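Local coordinates for protein mRNA-decapping enzyme subunit 1 (PDB 1Q67) that works with DCP2 in the decapping complex that removes the 7-methylguanine cap from mRNA, committing the transcript to 5' to 3' decay, at residues K33-L38 with L69-Q74. Residues are numbered along the deposited sequence; the frame is centred on the assembly and turned at random.
Sequences KIKQLL and LRDVSQ
K33 CB lies over one face of the R70 guanidinium, toward its rim, 3.5 Å from R70 NH2. The N-H groups meet carboxylates, NE in a salt bridge with D31 and NH1 with D136; NH1 also donates to the carbonyl of Y138. Arginine suits the place because it offers several N-H groups along with a flat surface for lysine methylenes, although K33 NZ, bearing the same charge, is 4.3 Å from R70 NH2. An alanine here would remove the guanidinium, probably leaving D31 and D136 without their arginine partner and opening a gap beside K33 CG.

The backbones pair antiparallel through a classic beta bulge, K35 and Q36 both facing L69. L69 O accepts from K35 N at 2.8 Å and only weakly from Q36 N, and L69 N donates to Q36 O at 2.8 Å. Beyond the bulge D71 N bonds to K33 O from above the carbonyl plane. With CG anti to the backbone N (chi1 173°) and an extended chain beyond, K35 runs beside L69, K35 CD 3.9 Å from L69 CD2. Leucine suits the buried position 69, touching this aliphatic stem and L38 CD1. The K35 ammonium pairs with D228 and reaches D71 OD2 through a water; aspartate suits 71 because its OD1 accepts from S73 N, an Asx turn.

The contact joins the start of strand 34-41, outermost in one antiparallel sheet of this PH-clan beta sandwich, to the end of strand 64-70, whose other neighbour is strand 140-146.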
loop_
_atom_site.group_PDB
_atom_site.type_symbol
_atom_site.label_atom_id
_atom_site.label_comp_id
_atom_site.label_asym_id
_atom_site.label_seq_id
_atom_site.Cartn_x
_atom_site.Cartn_y
_atom_site.Cartn_z
ATOM N N LYS B 33 -17.645 -4.423 -18.297
ATOM C CA LYS B 33 -17.113 -5.260 -19.368
ATOM C C LYS B 33 -16.390 -6.541 -18.958
ATOM O O LYS B 33 -16.256 -7.442 -19.780
ATOM C CB LYS B 33 -16.172 -4.450 -20.267
ATOM C CG LYS B 33 -16.809 -3.861 -21.523
ATOM C CD LYS B 33 -17.781 -2.750 -21.208
ATOM C CE LYS B 33 -18.224 -2.035 -22.487
ATOM N NZ LYS B 33 -17.087 -1.374 -23.197
ATOM N N ILE B 34 -15.921 -6.647 -17.715
ATOM C CA ILE B 34 -15.207 -7.860 -17.338
ATOM C C ILE B 34 -15.963 -9.091 -17.813
ATOM O O ILE B 34 -17.167 -9.215 -17.605
ATOM C CB ILE B 34 -14.960 -7.973 -15.807
ATOM C CG1 ILE B 34 -14.171 -9.255 -15.512
ATOM C CG2 ILE B 34 -16.285 -7.992 -15.047
ATOM C CD1 ILE B 34 -13.598 -9.346 -14.089
ATOM N N LYS B 35 -15.241 -9.999 -18.460
ATOM C CA LYS B 35 -15.834 -11.221 -18.985
ATOM C C LYS B 35 -15.177 -12.449 -18.384
ATOM O O LYS B 35 -15.818 -13.477 -18.206
ATOM C CB LYS B 35 -15.686 -11.249 -20.511
ATOM C CG LYS B 35 -16.119 -12.558 -21.170
ATOM C CD LYS B 35 -15.937 -12.487 -22.686
ATOM C CE LYS B 35 -16.305 -13.801 -23.361
ATOM N NZ LYS B 35 -16.238 -13.684 -24.849
ATOM N N GLN B 36 -13.892 -12.341 -18.077
ATOM C CA GLN B 36 -13.165 -13.456 -17.494
ATOM C C GLN B 36 -11.986 -12.967 -16.653
ATOM O O GLN B 36 -11.170 -12.168 -17.110
ATOM C CB GLN B 36 -12.673 -14.396 -18.606
ATOM C CG GLN B 36 -11.944 -15.638 -18.111
ATOM C CD GLN B 36 -11.387 -16.500 -19.254
ATOM O OE1 GLN B 36 -11.029 -15.991 -20.322
ATOM N NE2 GLN B 36 -11.295 -17.808 -19.021
ATOM N N LEU B 37 -11.912 -13.442 -15.413
ATOM C CA LEU B 37 -10.823 -13.073 -14.516
ATOM C C LEU B 37 -9.625 -13.920 -14.936
ATOM O O LEU B 37 -9.745 -15.131 -15.077
ATOM C CB LEU B 37 -11.209 -13.383 -13.062
ATOM C CG LEU B 37 -10.165 -13.144 -11.965
ATOM C CD1 LEU B 37 -9.822 -11.663 -11.893
ATOM C CD2 LEU B 37 -10.722 -13.633 -10.612
ATOM N N LEU B 38 -8.469 -13.295 -15.130
ATOM C CA LEU B 38 -7.294 -14.046 -15.571
ATOM C C LEU B 38 -6.243 -14.216 -14.493
ATOM O O LEU B 38 -5.480 -15.180 -14.503
ATOM C CB LEU B 38 -6.642 -13.349 -16.773
ATOM C CG LEU B 38 -7.525 -13.102 -17.995
ATOM C CD1 LEU B 38 -6.718 -12.358 -19.053
ATOM C CD2 LEU B 38 -8.043 -14.444 -18.549
ATOM N N LEU B 69 -10.018 -10.211 -18.662
ATOM C CA LEU B 69 -10.372 -10.040 -20.060
ATOM C C LEU B 69 -11.678 -9.259 -20.141
ATOM O O LEU B 69 -12.610 -9.503 -19.372
ATOM C CB LEU B 69 -10.523 -11.407 -20.729
ATOM C CG LEU B 69 -10.729 -11.387 -22.249
ATOM C CD1 LEU B 69 -10.110 -12.634 -22.875
ATOM C CD2 LEU B 69 -12.207 -11.296 -22.559
ATOM N N ARG B 70 -11.735 -8.311 -21.064
ATOM C CA ARG B 70 -12.924 -7.499 -21.231
ATOM C C ARG B 70 -13.685 -7.902 -22.494
ATOM O O ARG B 70 -13.098 -8.380 -23.465
ATOM C CB ARG B 70 -12.533 -6.022 -21.287
ATOM C CG ARG B 70 -11.722 -5.584 -20.075
ATOM C CD ARG B 70 -11.331 -4.120 -20.125
ATOM N NE ARG B 70 -12.425 -3.225 -19.773
ATOM C CZ ARG B 70 -13.067 -2.444 -20.634
ATOM N NH1 ARG B 70 -12.730 -2.443 -21.921
ATOM N NH2 ARG B 70 -14.031 -1.646 -20.205
ATOM N N ASP B 71 -14.998 -7.725 -22.470
ATOM C CA ASP B 71 -15.818 -8.062 -23.619
ATOM C C ASP B 71 -16.006 -6.811 -24.464
ATOM O O ASP B 71 -16.826 -5.956 -24.142
ATOM C CB ASP B 71 -17.184 -8.585 -23.172
ATOM C CG ASP B 71 -17.965 -9.215 -24.313
ATOM O OD1 ASP B 71 -17.969 -8.643 -25.428
ATOM O OD2 ASP B 71 -18.585 -10.280 -24.092
ATOM N N VAL B 72 -15.228 -6.698 -25.535
ATOM C CA VAL B 72 -15.328 -5.548 -26.425
ATOM C C VAL B 72 -15.787 -5.995 -27.811
ATOM O O VAL B 72 -15.594 -5.290 -28.802
ATOM C CB VAL B 72 -13.976 -4.808 -26.542
ATOM C CG1 VAL B 72 -13.636 -4.150 -25.217
ATOM C CG2 VAL B 72 -12.872 -5.781 -26.954
ATOM N N SER B 73 -16.404 -7.173 -27.863
ATOM C CA SER B 73 -16.909 -7.744 -29.109
ATOM C C SER B 73 -18.051 -6.912 -29.695
ATOM O O SER B 73 -18.822 -6.286 -28.962
ATOM C CB SER B 73 -17.391 -9.177 -28.865
ATOM O OG SER B 73 -17.893 -9.755 -30.056
ATOM N N GLN B 74 -18.152 -6.914 -31.020
ATOM C CA GLN B 74 -19.193 -6.168 -31.722
ATOM C C GLN B 74 -20.358 -7.087 -32.068
ATOM O O GLN B 74 -21.455 -6.626 -32.376
ATOM C CB GLN B 74 -18.630 -5.560 -33.011
ATOM C CG GLN B 74 -17.550 -4.506 -32.812
ATOM C CD GLN B 74 -18.109 -3.181 -32.334
ATOM O OE1 GLN B 74 -18.965 -2.584 -32.990
ATOM N NE2 GLN B 74 -17.622 -2.706 -31.191
HETATM O O HOH W 1 -19.333 -12.906 -24.960
#